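Local coordinates for putative chemotaxis protein (Desulfovibrio vulgaris str. Hildenborough, PDB 3H4Y) that is a putative chemotaxis phosphatase of the CheX family that probably dephosphorylates the response regulator CheY, at residues A25-Q30 with F142-G147; V41-V46 with G126-H131; A48-T53 with Q115-S120; T63-C68 with H146-V151; S135-I140 with T150-F155. One frame throughout, in Å; residues are numbered along the deposited sequence.

How the contacts relate
Four of the five contacts pair neighbouring strands of the six-stranded antiparallel sheet; contact 2 instead joins the short strands 42-44 and 127-131. Contacts 3 and 5 are buried, whereas 1, 2 and 4 are only partly so. Contacts 1 and 4 share His146 and Gly147 at the hairpin turn, their centres about 9 Å apart, and contacts 4 and 5 both use strand 147-155 and share Thr150 and Val151. Aromatic packing marks 4 and 5, a small proline-centred patch marks 1, and serine or aspartate side chains bonded to backbone N-H groups mark 3 and 2. Contacts 2 and 3 also touch the second subunit; the other three do not.

Contact 1: residues A25-Q30 with F142-G147; sequences AGIQPQ and FLTNHG
Gln30 and Leu143 form an antiparallel hydrogen-bonded pair, with Gln30 N to Leu143 O at 2.9 Å and Leu143 N to Gln30 O at 2.9 Å. The first bond is nearly straight (174° at the hydrogen). Phe142 shows the packing beside this pair. Its CA makes a CA-H...O contact with Gln30 O, and CB lies 3.9 Å from the same oxygen. On the ring, CD2 meets Pro29 CB at 3.9 Å, and farther out CE1 packs on Val151 CG2. The ring also stacks with Phe149 and touches Thr17 of helix 10-25. Ile27 brings CG2, anti to its backbone N (CG1 at chi1 -64°), against Thr144 CG2 at 3.7 Å. Thr144 OG1 accepts from His146 N at 3.1 Å, an ST turn at the start of the type I turn Thr144-Gly147. A water accepts from Asn145 N and donates weakly to Gln28 O, bridging the segments where the backbones have parted. Here the chain leaving helix 10-25 joins the sheet as strand 30-37, outermost on this side within the chain, which pairs with the end of the first strand of the hairpin 137-144/147-155.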
# COMPACT_ATOMS: atom_id res chain seq x y z
N ALA A 25 -0.77 -22.39 -4.47
CA ALA A 25 0.44 -22.81 -3.74
C ALA A 25 0.40 -24.19 -3.11
O ALA A 25 1.43 -24.66 -2.59
CB ALA A 25 0.71 -21.77 -2.63
N GLY A 26 -0.76 -24.86 -3.16
CA GLY A 26 -0.95 -26.13 -2.49
C GLY A 26 -0.88 -26.04 -0.98
O GLY A 26 -0.52 -27.01 -0.31
N ILE A 27 -1.22 -24.87 -0.43
CA ILE A 27 -1.19 -24.60 1.01
C ILE A 27 -2.59 -24.39 1.50
O ILE A 27 -3.35 -23.61 0.91
CB ILE A 27 -0.30 -23.36 1.34
CG1 ILE A 27 1.14 -23.65 0.95
CG2 ILE A 27 -0.45 -22.93 2.83
CD1 ILE A 27 2.05 -22.41 0.95
N GLN A 28 -2.97 -25.10 2.56
CA GLN A 28 -4.29 -24.94 3.18
C GLN A 28 -4.10 -24.11 4.46
O GLN A 28 -3.72 -24.66 5.49
CB GLN A 28 -4.90 -26.30 3.49
CG GLN A 28 -5.16 -27.16 2.26
CD GLN A 28 -6.33 -26.69 1.43
OE1 GLN A 28 -6.45 -27.06 0.27
NE2 GLN A 28 -7.22 -25.90 2.03
N PRO A 29 -4.36 -22.79 4.40
CA PRO A 29 -4.12 -21.95 5.58
C PRO A 29 -5.28 -22.09 6.57
O PRO A 29 -6.44 -22.24 6.16
CB PRO A 29 -4.07 -20.54 4.98
CG PRO A 29 -4.99 -20.63 3.82
CD PRO A 29 -4.90 -22.01 3.28
N GLN A 30 -4.95 -22.03 7.86
CA GLN A 30 -5.94 -22.15 8.93
C GLN A 30 -6.19 -20.79 9.52
O GLN A 30 -5.29 -20.21 10.13
CB GLN A 30 -5.40 -23.09 10.02
CG GLN A 30 -6.21 -23.12 11.32
CD GLN A 30 -7.58 -23.69 11.09
OE1 GLN A 30 -7.70 -24.84 10.69
NE2 GLN A 30 -8.64 -22.89 11.35
N PHE A 142 -3.74 -16.05 9.95
CA PHE A 142 -3.74 -17.39 9.40
C PHE A 142 -2.41 -18.10 9.76
O PHE A 142 -1.35 -17.46 9.86
CB PHE A 142 -3.86 -17.35 7.88
CG PHE A 142 -5.20 -16.91 7.40
CD1 PHE A 142 -5.52 -15.56 7.35
CD2 PHE A 142 -6.13 -17.83 6.93
CE1 PHE A 142 -6.75 -15.14 6.86
CE2 PHE A 142 -7.33 -17.44 6.43
CZ PHE A 142 -7.67 -16.10 6.41
N LEU A 143 -2.50 -19.41 9.98
CA LEU A 143 -1.35 -20.24 10.17
C LEU A 143 -1.15 -21.19 8.99
O LEU A 143 -2.11 -21.74 8.43
CB LEU A 143 -1.49 -21.07 11.46
CG LEU A 143 -1.20 -20.37 12.78
CD1 LEU A 143 -1.32 -21.36 13.94
CD2 LEU A 143 0.21 -19.82 12.79
N THR A 144 0.11 -21.46 8.67
CA THR A 144 0.48 -22.50 7.74
C THR A 144 1.56 -23.32 8.46
O THR A 144 2.03 -22.94 9.54
CB THR A 144 1.08 -21.97 6.43
OG1 THR A 144 2.38 -21.43 6.67
CG2 THR A 144 0.19 -20.86 5.79
N ASN A 145 1.96 -24.42 7.83
CA ASN A 145 3.03 -25.24 8.40
C ASN A 145 4.36 -24.49 8.55
O ASN A 145 5.22 -24.90 9.34
CB ASN A 145 3.27 -26.47 7.56
CG ASN A 145 2.08 -27.42 7.55
OD1 ASN A 145 1.18 -27.37 8.41
ND2 ASN A 145 2.07 -28.28 6.54
N HIS A 146 4.54 -23.43 7.77
CA HIS A 146 5.76 -22.64 7.80
C HIS A 146 5.66 -21.24 8.36
O HIS A 146 6.55 -20.42 8.13
CB HIS A 146 6.41 -22.64 6.41
CG HIS A 146 6.81 -24.00 5.95
ND1 HIS A 146 8.02 -24.55 6.27
CD2 HIS A 146 6.14 -24.94 5.25
CE1 HIS A 146 8.09 -25.77 5.76
NE2 HIS A 146 6.97 -26.03 5.13
N GLY A 147 4.58 -20.91 9.07
CA GLY A 147 4.52 -19.65 9.75
C GLY A 147 3.15 -19.04 9.70
O GLY A 147 2.17 -19.75 9.52
O HOH W 1 -0.49 -25.23 6.07

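Contact 2: residues V41-V46 with G126-H131; sequences VAKGDV and GHTISH
Asp45 and Gly126 are joined through a carboxylate: Gly126 N donates to Asp45 OD1 at 2.9 Å, meeting the oxygen nearly along its C-O bond. The other oxygen, OD2, accepts from Lys66 N at the start of helix 66-77, so one side chain ties two backbone N-H groups from separate parts of the chain. Next come the bonds of the two-stranded antiparallel ladder. Ala42 and Ile129 exchange two, Ile129 N to Ala42 O at 2.8 Å and Ala42 N to Ile129 O at 3.1 Å, and Gly44 N reaches His127 O at 3.0 Å. The His127 ring, with CG between its backbone N and carbonyl carbon (chi1 72°), has Gly44 O above one face near the rim, and its CE1 edge abuts Asp45 C at 3.3 Å. Both ring nitrogens are engaged, ND1 by Gly124 O and NE2 by Ser47 OG, which fixes the rotation of the ring.

On the face carrying Lys43 and Thr128, the extended Lys43 chain runs along the partner backbone and places CE 3.4 Å from Gly126 O. Val41 CG1 packs on Thr128 CB at 3.6 Å, while CG2 lies beside Ser130 OG, whose polar partner is Lys89 of the second subunit. Asp45 and Val46 form a classic beta bulge opposite Phe64. Residues 128-131 pair in turn with a strand of the second subunit, continuing the sheet across the dimer interface. The corner is thus held by directional bonds to backbone groups, with Asp45 and His127 both using their polar atoms within the fold.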
# COMPACT_ATOMS: atom_id res chain seq x y z
N VAL A 41 -2.50 -2.56 13.62
CA VAL A 41 -1.25 -2.57 12.90
C VAL A 41 -0.88 -4.02 12.62
O VAL A 41 -1.00 -4.88 13.52
CB VAL A 41 -0.15 -1.91 13.73
CG1 VAL A 41 1.20 -1.99 13.00
CG2 VAL A 41 -0.51 -0.43 14.07
N ALA A 42 -0.44 -4.31 11.40
CA ALA A 42 0.11 -5.64 11.08
C ALA A 42 1.61 -5.50 10.97
O ALA A 42 2.10 -4.55 10.37
CB ALA A 42 -0.47 -6.18 9.76
N LYS A 43 2.36 -6.45 11.52
CA LYS A 43 3.82 -6.43 11.52
C LYS A 43 4.31 -7.71 10.90
O LYS A 43 3.83 -8.80 11.22
CB LYS A 43 4.36 -6.26 12.93
CG LYS A 43 5.89 -6.21 12.98
CD LYS A 43 6.36 -5.82 14.36
CE LYS A 43 7.88 -5.88 14.45
NZ LYS A 43 8.37 -5.37 15.75
N GLY A 44 5.26 -7.61 9.99
CA GLY A 44 5.78 -8.77 9.32
C GLY A 44 6.95 -8.46 8.45
O GLY A 44 7.58 -7.43 8.63
N ASP A 45 7.27 -9.37 7.54
CA ASP A 45 8.49 -9.27 6.73
C ASP A 45 8.24 -8.99 5.24
O ASP A 45 9.10 -8.43 4.55
CB ASP A 45 9.33 -10.52 6.93
CG ASP A 45 9.59 -10.80 8.40
OD1 ASP A 45 9.99 -9.84 9.14
OD2 ASP A 45 9.40 -11.95 8.84
N VAL A 46 7.13 -9.50 4.71
CA VAL A 46 6.74 -9.23 3.33
C VAL A 46 5.24 -8.99 3.33
O VAL A 46 4.48 -9.81 3.85
CB VAL A 46 7.07 -10.41 2.36
CG1 VAL A 46 6.96 -9.92 0.90
CG2 VAL A 46 8.50 -10.99 2.65
N GLY A 126 10.31 -7.04 9.88
CA GLY A 126 9.64 -6.34 10.99
C GLY A 126 9.00 -5.01 10.66
O GLY A 126 8.71 -4.21 11.57
N HIS A 127 8.69 -4.79 9.38
CA HIS A 127 7.99 -3.57 8.99
C HIS A 127 6.54 -3.63 9.51
O HIS A 127 6.03 -4.69 9.85
CB HIS A 127 8.05 -3.35 7.46
CG HIS A 127 7.18 -4.29 6.67
ND1 HIS A 127 7.69 -5.38 6.00
CD2 HIS A 127 5.84 -4.31 6.45
CE1 HIS A 127 6.70 -6.03 5.40
NE2 HIS A 127 5.57 -5.40 5.65
N THR A 128 5.89 -2.49 9.56
CA THR A 128 4.48 -2.40 9.93
C THR A 128 3.63 -1.79 8.83
O THR A 128 4.11 -0.95 8.05
CB THR A 128 4.29 -1.59 11.23
OG1 THR A 128 4.80 -0.25 11.05
CG2 THR A 128 5.02 -2.30 12.42
N ILE A 129 2.39 -2.25 8.77
CA ILE A 129 1.36 -1.75 7.87
C ILE A 129 0.27 -1.14 8.72
O ILE A 129 -0.36 -1.85 9.52
CB ILE A 129 0.73 -2.88 7.02
CG1 ILE A 129 1.74 -3.72 6.25
CG2 ILE A 129 -0.34 -2.28 6.08
CD1 ILE A 129 2.63 -2.89 5.26
N SER A 130 0.00 0.15 8.50
CA SER A 130 -0.99 0.87 9.30
C SER A 130 -1.96 1.56 8.36
O SER A 130 -1.67 2.62 7.83
CB SER A 130 -0.33 1.90 10.22
OG SER A 130 0.58 1.27 11.11
N HIS A 131 -3.10 0.93 8.13
CA HIS A 131 -4.12 1.63 7.36
C HIS A 131 -4.64 2.84 8.15
O HIS A 131 -4.86 2.77 9.36
CB HIS A 131 -5.26 0.69 6.95
CG HIS A 131 -4.79 -0.55 6.29
ND1 HIS A 131 -4.03 -0.53 5.14
CD2 HIS A 131 -4.89 -1.85 6.65
CE1 HIS A 131 -3.73 -1.77 4.80
NE2 HIS A 131 -4.25 -2.59 5.70

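Contact 3: residues A48-T53 with Q115-S120; sequences AVIGIT and QGSTPS
Ser117 and Gly51 meet because OG lies between the serine's backbone N and carbonyl carbon (chi1 76°), turned to the opposite strand. There it accepts from Gly51 N at 2.9 Å and donates to Thr118 O at 2.8 Å, while Ser117 N bonds Gly51 O at 2.9 Å. The hydroxyl thus serves as the acceptor for Gly51 N, a part usually played by a strand carbonyl, where the register shifts by one residue between the Val49-Ser120 and Ile52-Gly116 pairs. Normal antiparallel pairing holds both ends: Val49 with Ser120, and Thr53 with Gln115, each through two backbone bonds. Beside the break, Ile50 spreads its branches: CG2, anti to the backbone N, touches Ser117 O at 3.6 Å, and CG1 lies alongside Pro119 CB at 3.9 Å. Helix 84-109 packs on the same side, Thr96 and Ser100 against Ile50. At the far end a water links Thr53 OG1 (2.8 Å) to Gln115 OE1 (2.7 Å); Thr53 OG1 also bonds Thr53 of the second subunit. A single serine hydroxyl therefore bridges the irregular stretch of strand 114-124, outermost in this chain's sheet but continued by the second subunit at Ser120, and satisfies a buried N-H of strand 47-54.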
# COMPACT_ATOMS: atom_id res chain seq x y z
N ALA A 48 1.70 -7.18 1.05
CA ALA A 48 1.18 -6.47 -0.08
C ALA A 48 -0.06 -5.69 0.31
O ALA A 48 -0.86 -6.17 1.10
CB ALA A 48 0.85 -7.41 -1.32
N VAL A 49 -0.24 -4.53 -0.32
CA VAL A 49 -1.35 -3.61 -0.03
C VAL A 49 -2.07 -3.33 -1.34
O VAL A 49 -1.42 -3.12 -2.36
CB VAL A 49 -0.85 -2.28 0.61
CG1 VAL A 49 -1.99 -1.24 0.74
CG2 VAL A 49 -0.20 -2.54 1.98
N ILE A 50 -3.40 -3.36 -1.29
CA ILE A 50 -4.29 -3.00 -2.40
C ILE A 50 -5.26 -1.98 -1.88
O ILE A 50 -5.85 -2.13 -0.81
CB ILE A 50 -5.03 -4.21 -2.95
CG1 ILE A 50 -4.04 -5.08 -3.73
CG2 ILE A 50 -6.29 -3.81 -3.76
CD1 ILE A 50 -4.61 -6.40 -4.22
N GLY A 51 -5.48 -0.93 -2.65
CA GLY A 51 -6.51 0.07 -2.34
C GLY A 51 -7.81 -0.33 -3.00
O GLY A 51 -7.82 -0.80 -4.14
N ILE A 52 -8.91 -0.14 -2.27
CA ILE A 52 -10.24 -0.45 -2.79
C ILE A 52 -11.09 0.84 -2.76
O ILE A 52 -10.95 1.70 -1.87
CB ILE A 52 -10.91 -1.64 -2.01
CG1 ILE A 52 -11.16 -1.34 -0.54
CG2 ILE A 52 -10.09 -2.91 -2.21
CD1 ILE A 52 -11.80 -2.47 0.30
N THR A 53 -11.96 0.95 -3.75
CA THR A 53 -12.74 2.16 -3.97
C THR A 53 -14.17 1.85 -4.30
O THR A 53 -14.49 0.73 -4.71
CB THR A 53 -12.14 3.00 -5.13
OG1 THR A 53 -12.23 2.29 -6.36
CG2 THR A 53 -10.67 3.38 -4.85
N GLN A 115 -14.10 -1.64 -6.29
CA GLN A 115 -13.06 -1.80 -7.29
C GLN A 115 -11.72 -1.92 -6.55
O GLN A 115 -11.57 -1.47 -5.42
CB GLN A 115 -13.05 -0.58 -8.21
CG GLN A 115 -14.22 -0.56 -9.26
CD GLN A 115 -15.66 -0.44 -8.68
OE1 GLN A 115 -16.05 0.61 -8.15
NE2 GLN A 115 -16.47 -1.50 -8.86
N GLY A 116 -10.77 -2.62 -7.15
CA GLY A 116 -9.46 -2.80 -6.55
C GLY A 116 -8.32 -2.32 -7.43
O GLY A 116 -8.33 -2.50 -8.64
N SER A 117 -7.27 -1.82 -6.78
CA SER A 117 -6.05 -1.40 -7.46
C SER A 117 -5.13 -2.62 -7.70
O SER A 117 -5.36 -3.74 -7.24
CB SER A 117 -5.33 -0.36 -6.59
OG SER A 117 -4.67 -0.96 -5.48
N THR A 118 -4.02 -2.35 -8.37
CA THR A 118 -2.94 -3.33 -8.41
C THR A 118 -2.20 -3.28 -7.05
O THR A 118 -2.33 -2.35 -6.25
CB THR A 118 -1.99 -3.07 -9.57
OG1 THR A 118 -1.55 -1.71 -9.54
CG2 THR A 118 -2.71 -3.34 -10.90
N PRO A 119 -1.49 -4.36 -6.73
CA PRO A 119 -0.82 -4.42 -5.44
C PRO A 119 0.52 -3.71 -5.35
O PRO A 119 1.20 -3.51 -6.35
CB PRO A 119 -0.59 -5.92 -5.23
CG PRO A 119 -0.60 -6.51 -6.57
CD PRO A 119 -1.31 -5.58 -7.53
N SER A 120 0.87 -3.31 -4.14
CA SER A 120 2.20 -2.76 -3.83
C SER A 120 2.81 -3.68 -2.79
O SER A 120 2.21 -3.91 -1.74
CB SER A 120 2.09 -1.34 -3.27
OG SER A 120 1.32 -0.52 -4.17
O HOH W 2 -14.59 2.81 -7.68

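Contact 4: residues T63-C68 with H146-V151; sequences TFTKSC and HGEFTV
An antiparallel strand pair running into a helix N-terminus organises this contact: strand 58-64 lies beside strand 147-155 in the main sheet, then turns at Thr65, the N-cap residue of helix 66-77. Thr63 and Thr150 are the hydrogen-bonded pair, Thr63 N to Thr150 O at 2.9 Å and Thr150 N to Thr63 O at 2.8 Å. A water bridges Thr63 OG1 and Thr150 O at the side of this pair, and Thr63 OG1 is also bonded to Ser47. Two residues on, Thr65 N donates to Glu148 O in an almost straight bond (177° at the hydrogen). Thr65 OG1 accepts a weak capping bond from Cys68 N, at 3.4 Å.

The face of the sheet bearing Phe64 and Phe149 is aromatic. Their side chains point the same way, with planes 30° apart and centroids 4.9 Å apart, an offset, near-parallel pair with little face-to-face overlap. The closest approach is Phe64 CD2 to Phe149 CB at 3.4 Å, and Phe64 CE2 sits over one face of the Phe149 ring near its rim. Cys68 SG, anti to its backbone N (chi1 -171°), comes in at the edge of that ring, a sulfur-aromatic contact. Thr17 and Leu21 of helix 10-25 also pack on Phe149, which is therefore enclosed between sheet and helices. Gly147, with positive phi, brings its bare CA up against Thr65 OG1 and Ser67 OG. Beside it, the hydroxyl Ser67 OG donates to His146 O at 2.6 Å.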
# COMPACT_ATOMS: atom_id res chain seq x y z
N THR A 63 0.08 -9.63 5.17
CA THR A 63 1.41 -9.47 5.77
C THR A 63 1.89 -10.84 6.25
O THR A 63 1.25 -11.49 7.08
CB THR A 63 1.34 -8.50 6.96
OG1 THR A 63 0.93 -7.21 6.46
CG2 THR A 63 2.66 -8.43 7.71
N PHE A 64 3.03 -11.24 5.73
CA PHE A 64 3.59 -12.55 5.96
C PHE A 64 4.86 -12.49 6.79
O PHE A 64 5.69 -11.59 6.61
CB PHE A 64 4.02 -13.18 4.62
CG PHE A 64 2.91 -13.53 3.66
CD1 PHE A 64 2.43 -12.60 2.74
CD2 PHE A 64 2.38 -14.80 3.65
CE1 PHE A 64 1.39 -12.98 1.84
CE2 PHE A 64 1.35 -15.18 2.74
CZ PHE A 64 0.85 -14.25 1.89
N THR A 65 5.08 -13.51 7.63
CA THR A 65 6.40 -13.76 8.19
C THR A 65 7.28 -14.27 7.05
O THR A 65 6.82 -14.85 6.05
CB THR A 65 6.43 -14.77 9.35
OG1 THR A 65 6.09 -16.07 8.88
CG2 THR A 65 5.47 -14.34 10.48
N LYS A 66 8.57 -14.04 7.19
CA LYS A 66 9.51 -14.45 6.17
C LYS A 66 9.43 -15.96 5.84
O LYS A 66 9.39 -16.38 4.66
CB LYS A 66 10.93 -14.05 6.62
CG LYS A 66 11.98 -14.37 5.61
CD LYS A 66 13.39 -14.06 6.16
CE LYS A 66 13.53 -12.60 6.58
NZ LYS A 66 14.95 -12.28 6.97
N SER A 67 9.37 -16.81 6.87
CA SER A 67 9.34 -18.24 6.62
C SER A 67 8.06 -18.63 5.90
O SER A 67 8.07 -19.49 5.04
CB SER A 67 9.48 -19.05 7.91
OG SER A 67 8.46 -18.75 8.82
N CYS A 68 6.97 -17.93 6.22
CA CYS A 68 5.69 -18.22 5.59
C CYS A 68 5.74 -17.86 4.10
O CYS A 68 5.30 -18.64 3.24
CB CYS A 68 4.58 -17.45 6.32
SG CYS A 68 2.92 -17.93 5.77
N HIS A 146 4.54 -23.43 7.77
CA HIS A 146 5.76 -22.64 7.80
C HIS A 146 5.66 -21.24 8.36
O HIS A 146 6.55 -20.42 8.13
CB HIS A 146 6.41 -22.64 6.41
CG HIS A 146 6.81 -24.00 5.95
ND1 HIS A 146 8.02 -24.55 6.27
CD2 HIS A 146 6.14 -24.94 5.25
CE1 HIS A 146 8.09 -25.77 5.76
NE2 HIS A 146 6.97 -26.03 5.13
N GLY A 147 4.58 -20.91 9.07
CA GLY A 147 4.52 -19.65 9.75
C GLY A 147 3.15 -19.04 9.70
O GLY A 147 2.17 -19.75 9.52
N GLU A 148 3.09 -17.73 9.89
CA GLU A 148 1.85 -16.98 10.02
C GLU A 148 1.76 -15.86 8.97
O GLU A 148 2.79 -15.33 8.49
CB GLU A 148 1.84 -16.33 11.41
CG GLU A 148 0.55 -15.62 11.85
CD GLU A 148 0.37 -14.16 11.41
OE1 GLU A 148 1.32 -13.44 11.04
OE2 GLU A 148 -0.78 -13.71 11.46
N PHE A 149 0.54 -15.47 8.67
CA PHE A 149 0.29 -14.26 7.90
C PHE A 149 -1.03 -13.65 8.36
O PHE A 149 -1.87 -14.37 8.92
CB PHE A 149 0.34 -14.46 6.40
CG PHE A 149 -0.76 -15.34 5.82
CD1 PHE A 149 -0.61 -16.70 5.71
CD2 PHE A 149 -1.93 -14.77 5.32
CE1 PHE A 149 -1.58 -17.49 5.15
CE2 PHE A 149 -2.90 -15.55 4.75
CZ PHE A 149 -2.72 -16.92 4.65
N THR A 150 -1.20 -12.35 8.15
CA THR A 150 -2.40 -11.64 8.57
C THR A 150 -3.04 -10.92 7.41
O THR A 150 -2.35 -10.18 6.69
CB THR A 150 -2.09 -10.63 9.69
OG1 THR A 150 -1.60 -11.34 10.83
CG2 THR A 150 -3.31 -9.84 10.08
N VAL A 151 -4.32 -11.16 7.22
CA VAL A 151 -5.13 -10.46 6.23
C VAL A 151 -5.92 -9.32 6.91
O VAL A 151 -6.53 -9.52 7.97
CB VAL A 151 -6.12 -11.42 5.50
CG1 VAL A 151 -7.07 -10.62 4.53
CG2 VAL A 151 -5.36 -12.53 4.76
O HOH W 3 -1.92 -7.12 6.47

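Contact 5: residues S135-I140 with T150-F155; sequences SPIMAI and TVEFCF. With MRD ((4R)-2-methylpentane-2,4-diol), chain C.
The beta hairpin of strands 137-144 and 147-155 makes this contact, and at its open end a molecule of (4R)-2-methylpentane-2,4-diol, probably from the crystallisation liquor, sits between segments 135-140 and 150-155. Met138 with Phe153 and Ile140 with Val151 are hydrogen-bonded antiparallel pairs; Met138 N donates to Phe153 O at 2.9 Å, and Ile140 N reaches Val151 O at 2.8 Å. Ala139 and Glu152 face each other between them. Met138 is selenomethionine: CG is anti to its backbone N (chi1 -178°), the chain bends at its last torsion, and CE ends 3.5 Å from Phe153 CB. Its selenium lies at the edge of the Phe153 ring, a Met-aromatic contact. Phe13 of helix 10-25 packs on both residues on this face.

On the face carrying Ala139 and Glu152, Ile137 CG2 lies against the Glu152 carboxylate, 3.8 Å from OE2, which accepts from Asn40 outside the hairpin. Ile137 CG1 packs on Cys154 CB. Toward the end the strands part and the diol fills in for direct pairing: its O2 donates to Pro136 O at 2.7 Å and accepts from Phe155 N at 3.2 Å, completing a bridge between the two backbones. Its methyl CM rests against both Phe153 and Phe155, while O4 hovers over a face of the Phe155 ring and donates weakly to Phe155 O. The same carbonyl oxygen takes a shorter bond from across the hairpin, Ser135 OG to Phe155 O at 2.6 Å.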
# COMPACT_ATOMS: atom_id res chain seq x y z
N SER A 135 -12.39 4.21 10.31
CA SER A 135 -13.10 3.01 10.71
C SER A 135 -12.17 2.02 11.46
O SER A 135 -10.95 2.07 11.30
CB SER A 135 -13.62 2.29 9.46
OG SER A 135 -14.55 3.06 8.71
N PRO A 136 -12.75 1.11 12.23
CA PRO A 136 -11.93 0.04 12.76
C PRO A 136 -11.46 -0.81 11.59
O PRO A 136 -12.12 -0.87 10.54
CB PRO A 136 -12.90 -0.78 13.62
CG PRO A 136 -14.11 0.06 13.78
CD PRO A 136 -14.16 0.98 12.63
N ILE A 137 -10.38 -1.52 11.80
CA ILE A 137 -9.77 -2.35 10.77
C ILE A 137 -9.97 -3.82 11.14
O ILE A 137 -9.73 -4.18 12.27
CB ILE A 137 -8.27 -2.02 10.69
CG1 ILE A 137 -8.07 -0.60 10.14
CG2 ILE A 137 -7.50 -3.04 9.80
CD1 ILE A 137 -6.68 -0.00 10.53
N MSE A 138 -10.43 -4.63 10.19
CA MSE A 138 -10.58 -6.10 10.36
C MSE A 138 -9.22 -6.75 10.15
O MSE A 138 -8.48 -6.41 9.20
CB MSE A 138 -11.57 -6.70 9.35
CG MSE A 138 -11.83 -8.22 9.50
SE MSE A 138 -12.32 -9.01 7.77
CE MSE A 138 -10.55 -9.08 6.98
N ALA A 139 -8.86 -7.67 11.03
CA ALA A 139 -7.68 -8.49 10.85
C ALA A 139 -8.02 -9.95 11.10
O ALA A 139 -8.83 -10.27 11.98
CB ALA A 139 -6.58 -8.06 11.76
N ILE A 140 -7.41 -10.83 10.31
CA ILE A 140 -7.59 -12.28 10.47
C ILE A 140 -6.20 -12.89 10.37
O ILE A 140 -5.54 -12.80 9.31
CB ILE A 140 -8.52 -12.93 9.40
CG1 ILE A 140 -9.85 -12.18 9.24
CG2 ILE A 140 -8.76 -14.46 9.72
CD1 ILE A 140 -10.56 -12.54 7.95
N THR A 150 -1.20 -12.35 8.15
CA THR A 150 -2.40 -11.64 8.57
C THR A 150 -3.04 -10.92 7.41
O THR A 150 -2.35 -10.18 6.69
CB THR A 150 -2.09 -10.63 9.69
OG1 THR A 150 -1.60 -11.34 10.83
CG2 THR A 150 -3.31 -9.84 10.08
N VAL A 151 -4.32 -11.16 7.22
CA VAL A 151 -5.13 -10.46 6.23
C VAL A 151 -5.92 -9.32 6.91
O VAL A 151 -6.53 -9.52 7.97
CB VAL A 151 -6.12 -11.42 5.50
CG1 VAL A 151 -7.07 -10.62 4.53
CG2 VAL A 151 -5.36 -12.53 4.76
N GLU A 152 -5.84 -8.11 6.33
CA GLU A 152 -6.59 -6.97 6.86
C GLU A 152 -7.50 -6.37 5.79
O GLU A 152 -7.23 -6.49 4.61
CB GLU A 152 -5.66 -5.87 7.41
CG GLU A 152 -4.84 -6.25 8.58
CD GLU A 152 -4.26 -5.01 9.22
OE1 GLU A 152 -3.78 -4.11 8.48
OE2 GLU A 152 -4.26 -4.91 10.47
N PHE A 153 -8.55 -5.70 6.24
CA PHE A 153 -9.57 -5.09 5.38
C PHE A 153 -10.17 -3.94 6.16
O PHE A 153 -10.46 -4.08 7.35
CB PHE A 153 -10.70 -6.13 5.13
CG PHE A 153 -11.98 -5.61 4.49
CD1 PHE A 153 -12.00 -4.95 3.25
CD2 PHE A 153 -13.19 -5.89 5.09
CE1 PHE A 153 -13.19 -4.55 2.68
CE2 PHE A 153 -14.38 -5.50 4.53
CZ PHE A 153 -14.38 -4.83 3.31
N CYS A 154 -10.35 -2.81 5.48
CA CYS A 154 -11.09 -1.71 6.10
C CYS A 154 -11.77 -0.90 5.03
O CYS A 154 -11.38 -0.94 3.85
CB CYS A 154 -10.15 -0.82 6.91
SG CYS A 154 -8.84 0.01 5.94
N PHE A 155 -12.81 -0.17 5.42
CA PHE A 155 -13.42 0.80 4.54
C PHE A 155 -14.11 1.87 5.40
O PHE A 155 -14.42 1.65 6.57
CB PHE A 155 -14.44 0.20 3.52
CG PHE A 155 -15.62 -0.47 4.16
CD1 PHE A 155 -16.73 0.26 4.56
CD2 PHE A 155 -15.63 -1.84 4.35
CE1 PHE A 155 -17.81 -0.36 5.15
CE2 PHE A 155 -16.71 -2.48 4.92
CZ PHE A 155 -17.81 -1.74 5.33
C1 MRD C . -13.87 -3.31 9.65
C2 MRD C . -14.42 -2.46 8.52
O2 MRD C . -13.56 -1.31 8.32
CM MRD C . -14.29 -3.34 7.28
C3 MRD C . -15.93 -2.29 8.77
C4 MRD C . -16.68 -0.99 9.12
O4 MRD C . -16.08 0.20 8.60
C5 MRD C . -16.86 -0.85 10.62